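Long-range contacts in putative methyltransferase (Porphyromonas gingivalis, PDB 3LL7), which probably acts as an S-adenosylmethionine-dependent methyltransferase, although its methyl acceptor is not established: residues A[167-172]-A[205-210]; A[223-228]-A[240-245]. One frame throughout, in Å; residues are numbered along the deposited sequence.

Interaction 1 of 2, residues A[167-172]-A[205-210]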
loop_
_atom_site.group_PDB
_atom_site.type_symbol
_atom_site.label_atom_id
_atom_site.label_comp_id
_atom_site.label_asym_id
_atom_site.label_seq_id
_atom_site.Cartn_x
_atom_site.Cartn_y
_atom_site.Cartn_z
ATOM N N ILE A 167 -13.718 14.220 0.708
ATOM C CA ILE A 167 -14.401 13.062 1.252
ATOM C C ILE A 167 -13.535 11.834 0.960
ATOM O O ILE A 167 -13.235 11.527 -0.207
ATOM C CB ILE A 167 -15.836 12.893 0.679
ATOM C CG1 ILE A 167 -16.732 14.047 1.158
ATOM C CG2 ILE A 167 -16.441 11.573 1.111
ATOM C CD1 ILE A 167 -18.082 14.117 0.494
ATOM N N TYR A 168 -13.138 11.153 2.029
ATOM C CA TYR A 168 -12.277 9.976 1.938
ATOM C C TYR A 168 -13.083 8.697 2.214
ATOM O O TYR A 168 -13.923 8.665 3.126
ATOM C CB TYR A 168 -11.106 10.125 2.915
ATOM C CG TYR A 168 -10.210 8.925 2.956
ATOM C CD1 TYR A 168 -9.329 8.647 1.907
ATOM C CD2 TYR A 168 -10.269 8.035 4.032
ATOM C CE1 TYR A 168 -8.491 7.503 1.961
ATOM C CE2 TYR A 168 -9.475 6.910 4.080
ATOM C CZ TYR A 168 -8.598 6.646 3.041
ATOM O OH TYR A 168 -7.803 5.530 3.114
ATOM N N VAL A 169 -12.852 7.664 1.404
ATOM C CA VAL A 169 -13.533 6.395 1.566
ATOM C C VAL A 169 -12.569 5.225 1.323
ATOM O O VAL A 169 -11.776 5.237 0.385
ATOM C CB VAL A 169 -14.823 6.336 0.669
ATOM C CG1 VAL A 169 -14.488 6.507 -0.830
ATOM C CG2 VAL A 169 -15.696 5.093 0.963
ATOM N N ASP A 170 -12.657 4.220 2.177
ATOM C CA ASP A 170 -11.846 3.000 2.049
ATOM C C ASP A 170 -12.816 1.821 2.117
ATOM O O ASP A 170 -13.085 1.299 3.199
ATOM C CB ASP A 170 -10.791 2.983 3.184
ATOM C CG ASP A 170 -9.995 1.682 3.263
ATOM O OD1 ASP A 170 -10.047 0.867 2.319
ATOM O OD2 ASP A 170 -9.321 1.471 4.309
ATOM N N PRO A 171 -13.364 1.412 0.950
ATOM C CA PRO A 171 -14.434 0.410 0.953
ATOM C C PRO A 171 -13.946 -0.985 1.328
ATOM O O PRO A 171 -12.746 -1.274 1.244
ATOM C CB PRO A 171 -14.976 0.433 -0.490
ATOM C CG PRO A 171 -13.996 1.192 -1.299
ATOM C CD PRO A 171 -13.215 2.072 -0.363
ATOM N N ALA A 172 -14.877 -1.829 1.770
ATOM C CA ALA A 172 -14.597 -3.227 2.051
ATOM C C ALA A 172 -15.089 -4.091 0.882
ATOM O O ALA A 172 -15.838 -3.612 0.014
ATOM C CB ALA A 172 -15.253 -3.647 3.380
ATOM N N ILE A 205 -13.357 13.601 -4.002
ATOM C CA ILE A 205 -13.426 12.349 -3.256
ATOM C C ILE A 205 -12.120 11.590 -3.487
ATOM O O ILE A 205 -11.674 11.470 -4.641
ATOM C CB ILE A 205 -14.570 11.441 -3.720
ATOM C CG1 ILE A 205 -15.942 12.061 -3.359
ATOM C CG2 ILE A 205 -14.453 10.052 -3.080
ATOM C CD1 ILE A 205 -17.096 11.365 -4.041
ATOM N N LEU A 206 -11.550 11.071 -2.401
ATOM C CA LEU A 206 -10.314 10.249 -2.460
ATOM C C LEU A 206 -10.700 8.854 -1.970
ATOM O O LEU A 206 -11.184 8.715 -0.835
ATOM C CB LEU A 206 -9.234 10.838 -1.550
ATOM C CG LEU A 206 -7.855 10.140 -1.570
ATOM C CD1 LEU A 206 -7.194 10.213 -2.976
ATOM C CD2 LEU A 206 -6.928 10.682 -0.476
ATOM N N ALA A 207 -10.561 7.856 -2.835
ATOM C CA ALA A 207 -10.922 6.483 -2.508
ATOM C C ALA A 207 -9.670 5.636 -2.465
ATOM O O ALA A 207 -8.836 5.700 -3.382
ATOM C CB ALA A 207 -11.885 5.920 -3.539
ATOM N N LYS A 208 -9.538 4.862 -1.392
ATOM C CA LYS A 208 -8.432 3.926 -1.263
ATOM C C LYS A 208 -8.935 2.560 -1.641
ATOM O O LYS A 208 -9.890 2.058 -1.045
ATOM C CB LYS A 208 -7.928 3.883 0.182
ATOM C CG LYS A 208 -6.860 2.796 0.394
ATOM C CD LYS A 208 -6.591 2.676 1.899
ATOM C CE LYS A 208 -6.445 1.260 2.342
ATOM N NZ LYS A 208 -6.294 1.238 3.826
ATOM N N LEU A 209 -8.284 1.947 -2.624
ATOM C CA LEU A 209 -8.750 0.685 -3.184
ATOM C C LEU A 209 -7.731 -0.419 -2.985
ATOM O O LEU A 209 -6.532 -0.160 -2.857
ATOM C CB LEU A 209 -9.043 0.850 -4.671
ATOM C CG LEU A 209 -10.045 1.926 -5.081
ATOM C CD1 LEU A 209 -10.050 2.057 -6.605
ATOM C CD2 LEU A 209 -11.438 1.595 -4.561
ATOM N N SER A 210 -8.216 -1.668 -2.941
ATOM C CA SER A 210 -7.329 -2.829 -2.835
ATOM C C SER A 210 -6.326 -2.926 -3.984
ATOM O O SER A 210 -6.688 -2.671 -5.122
ATOM C CB SER A 210 -8.162 -4.108 -2.836
ATOM O OG SER A 210 -7.304 -5.226 -2.978
HETATM O O HOH W 1 -10.574 -0.475 -0.295
#
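Lys208 NZ has two partners: it forms a salt bridge with Asp170 OD2, at 3.1 Å, and a hydrogen bond with Ser79 OG. The ammonium meets the Asp170 carboxylate from above its plane, 54° out of it, and the two side chains lie side by side, pointing the same way. Lys208 CG is anti to the backbone N (chi1 174°); farther out, Lys208 CD comes 3.3 Å from Tyr168 OH. That hydroxyl is hydrogen-bonded to Asp107, which also makes a long, weak ion pair with Lys208. Beneath this polar cluster the two segments form a parallel pair. Leu206 N donates to Ile167 O at 2.8 Å, Val169 N to Leu206 O at 3.0 Å and Lys208 N to Val169 O at 2.9 Å. These are neighbouring strands of the Rossmann-like class I methyltransferase sheet, joined by a beta-alpha-beta crossover through helix 191-198. The helix packs on the face bearing Ile167, Val169 and Ile205, where Val169 CG1 rests 3.8 Å from Ala207 CB. On the other face Tyr168 CD1 meets Leu206 CD2 at 3.9 Å, the two side chains crossing obliquely. Past Asp170 the backbones part, and a water sits within hydrogen-bonding distance of Pro171 O and Lys208 O, 2.7 Å from the latter. A bound 1,2-ethanediol beside Asp170 is consistent with a pocket at these C-terminal strand ends, where relatives bind cofactor and substrate.

Interaction 2 of 2, residues A[223-228]-A[240-245]; sequences LHVQEL and LLVRMS
Val225 and Val242 meet at about a right angle, with CG1 of each 3.7 Å apart, on a closely packed apolar face. Val242 CG2 reaches the other way, to Leu228 CG at 3.9 Å, while Val225 CG2 touches CG of selenomethionine Met244 at 3.8 Å. Helix 215-221 covers this face through contacts with Val225 and Leu228. The opposite face is polar and partly exposed. There Arg243 NE donates to Glu227 OE2 at 2.8 Å, nearly straight (171°) and onto the anti lone pair; the oxygen sits at the guanidinium edge, and the carboxylate and guanidinium planes are 88° apart. Gln226 CB lies over one guanidinium face, 3.5 Å from Arg243 NH1, and Glu248 and Ser204 hold NH2, fixing the group's rotation. At the end where His224 is partly exposed, a water bridges His224 ND1 and Ser245 O, while Ser245 N donates to His224 O. Backbone bonds join the strands: Gln226 N donates to Arg243 O at 2.7 Å, and Arg243 N to Glu227 O at 3.1 Å. Between Val225 and Glu227 the register slips by one residue, a beta bulge in the antiparallel hairpin characteristic of class I methyltransferase sheets, here continued by strand 258-263.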
loop_
_atom_site.group_PDB
_atom_site.type_symbol
_atom_site.label_atom_id
_atom_site.label_comp_id
_atom_site.label_asym_id
_atom_site.label_seq_id
_atom_site.Cartn_x
_atom_site.Cartn_y
_atom_site.Cartn_z
ATOM N N LEU A 223 -16.609 7.551 -12.697
ATOM C CA LEU A 223 -16.710 8.817 -13.407
ATOM C C LEU A 223 -15.901 9.883 -12.669
ATOM O O LEU A 223 -15.726 9.806 -11.438
ATOM C CB LEU A 223 -18.182 9.255 -13.557
ATOM C CG LEU A 223 -19.025 8.504 -14.600
ATOM C CD1 LEU A 223 -20.501 8.979 -14.607
ATOM C CD2 LEU A 223 -18.420 8.608 -16.000
ATOM N N HIS A 224 -15.411 10.859 -13.442
ATOM C CA HIS A 224 -14.788 12.083 -12.923
ATOM C C HIS A 224 -13.452 11.878 -12.240
ATOM O O HIS A 224 -13.010 12.744 -11.480
ATOM C CB HIS A 224 -15.746 12.859 -11.998
ATOM C CG HIS A 224 -16.995 13.295 -12.693
ATOM N ND1 HIS A 224 -16.998 14.275 -13.661
ATOM C CD2 HIS A 224 -18.273 12.860 -12.589
ATOM C CE1 HIS A 224 -18.231 14.438 -14.113
ATOM N NE2 HIS A 224 -19.023 13.595 -13.476
ATOM N N VAL A 225 -12.798 10.762 -12.559
ATOM C CA VAL A 225 -11.463 10.450 -12.030
ATOM C C VAL A 225 -10.449 11.441 -12.592
ATOM O O VAL A 225 -10.423 11.691 -13.794
ATOM C CB VAL A 225 -11.053 9.005 -12.376
ATOM C CG1 VAL A 225 -9.584 8.747 -11.995
ATOM C CG2 VAL A 225 -11.941 8.018 -11.643
ATOM N N GLN A 226 -9.622 12.002 -11.711
ATOM C CA GLN A 226 -8.606 12.977 -12.098
ATOM C C GLN A 226 -7.186 12.425 -12.081
ATOM O O GLN A 226 -6.327 12.918 -12.794
ATOM C CB GLN A 226 -8.667 14.189 -11.178
ATOM C CG GLN A 226 -9.985 14.977 -11.321
ATOM C CD GLN A 226 -10.194 15.529 -12.717
ATOM O OE1 GLN A 226 -9.292 16.129 -13.314
ATOM N NE2 GLN A 226 -11.398 15.326 -13.253
ATOM N N GLU A 227 -6.949 11.432 -11.229
ATOM C CA GLU A 227 -5.630 10.791 -11.096
ATOM C C GLU A 227 -5.782 9.459 -10.378
ATOM O O GLU A 227 -6.678 9.304 -9.548
ATOM C CB GLU A 227 -4.616 11.697 -10.362
ATOM C CG GLU A 227 -5.073 12.229 -8.984
ATOM C CD GLU A 227 -4.071 13.207 -8.357
ATOM O OE1 GLU A 227 -2.858 13.088 -8.582
ATOM O OE2 GLU A 227 -4.506 14.124 -7.638
ATOM N N LEU A 228 -4.893 8.502 -10.669
ATOM C CA LEU A 228 -4.878 7.219 -9.973
ATOM C C LEU A 228 -3.424 6.955 -9.550
ATOM O O LEU A 228 -2.508 7.069 -10.358
ATOM C CB LEU A 228 -5.427 6.112 -10.906
ATOM C CG LEU A 228 -5.619 4.709 -10.317
ATOM C CD1 LEU A 228 -6.646 3.898 -11.076
ATOM C CD2 LEU A 228 -4.241 3.935 -10.278
ATOM N N LEU A 240 -4.236 1.323 -4.107
ATOM C CA LEU A 240 -4.433 2.256 -5.195
ATOM C C LEU A 240 -5.212 3.430 -4.603
ATOM O O LEU A 240 -6.038 3.252 -3.696
ATOM C CB LEU A 240 -5.257 1.633 -6.311
ATOM C CG LEU A 240 -4.900 0.278 -6.881
ATOM C CD1 LEU A 240 -5.570 0.207 -8.231
ATOM C CD2 LEU A 240 -3.397 0.028 -7.018
ATOM N N LEU A 241 -4.939 4.630 -5.087
ATOM C CA LEU A 241 -5.680 5.781 -4.610
ATOM C C LEU A 241 -6.233 6.462 -5.824
ATOM O O LEU A 241 -5.515 6.677 -6.809
ATOM C CB LEU A 241 -4.748 6.717 -3.866
ATOM C CG LEU A 241 -4.214 6.207 -2.547
ATOM C CD1 LEU A 241 -3.074 7.099 -2.070
ATOM C CD2 LEU A 241 -5.350 6.216 -1.508
ATOM N N VAL A 242 -7.525 6.762 -5.788
ATOM C CA VAL A 242 -8.149 7.436 -6.914
ATOM C C VAL A 242 -8.750 8.738 -6.414
ATOM O O VAL A 242 -9.369 8.754 -5.353
ATOM C CB VAL A 242 -9.256 6.562 -7.495
ATOM C CG1 VAL A 242 -9.866 7.243 -8.669
ATOM C CG2 VAL A 242 -8.704 5.201 -7.929
ATOM N N ARG A 243 -8.528 9.834 -7.136
ATOM C CA ARG A 243 -9.197 11.084 -6.791
ATOM C C ARG A 243 -10.203 11.442 -7.862
ATOM O O ARG A 243 -9.874 11.396 -9.057
ATOM C CB ARG A 243 -8.192 12.213 -6.605
ATOM C CG ARG A 243 -8.850 13.548 -6.153
ATOM C CD ARG A 243 -7.792 14.591 -5.852
ATOM N NE ARG A 243 -7.080 15.017 -7.057
ATOM C CZ ARG A 243 -7.550 15.923 -7.920
ATOM N NH1 ARG A 243 -6.828 16.273 -8.986
ATOM N NH2 ARG A 243 -8.740 16.497 -7.726
HETATM N N MSE A 244 -11.431 11.769 -7.428
HETATM C CA MSE A 244 -12.524 12.194 -8.315
HETATM C C MSE A 244 -12.958 13.604 -7.973
HETATM O O MSE A 244 -12.916 14.006 -6.814
HETATM C CB MSE A 244 -13.753 11.293 -8.181
HETATM C CG MSE A 244 -13.621 9.996 -8.917
HETATM SE SE MSE A 244 -14.735 8.638 -8.136
HETATM C CE MSE A 244 -13.675 8.496 -6.520
ATOM N N SER A 245 -13.382 14.357 -8.981
ATOM C CA SER A 245 -13.777 15.724 -8.755
ATOM C C SER A 245 -14.643 16.197 -9.915
ATOM O O SER A 245 -14.263 16.020 -11.080
ATOM C CB SER A 245 -12.533 16.607 -8.601
ATOM O OG SER A 245 -12.884 17.956 -8.326
HETATM O O HOH W 2 -14.657 15.353 -13.965
#

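In the fold
After the N-terminal helices and strands 96-99, 117-122 and 144-149, strand 166-173 leads through helix 191-198 to strand 204-209, and interaction 1 closes this crossover over 32 intervening residues. The chain then passes through helix 215-221 into the hairpin of strands 225-233 and 236-244, where interaction 2 closes a loop of only 11 residues. The contacts neither nest nor cross but follow in series, the centres of interactions 1 and 2 lying about 10 Å apart. Strand 204-209 links them through its other edge, where Leu209 N lies 2.8 Å from Leu240 O, a probable hydrogen bond. The second strand of the hairpin, 236-244, thus inserts antiparallel between 204-209 and 225-233, as in the class I order.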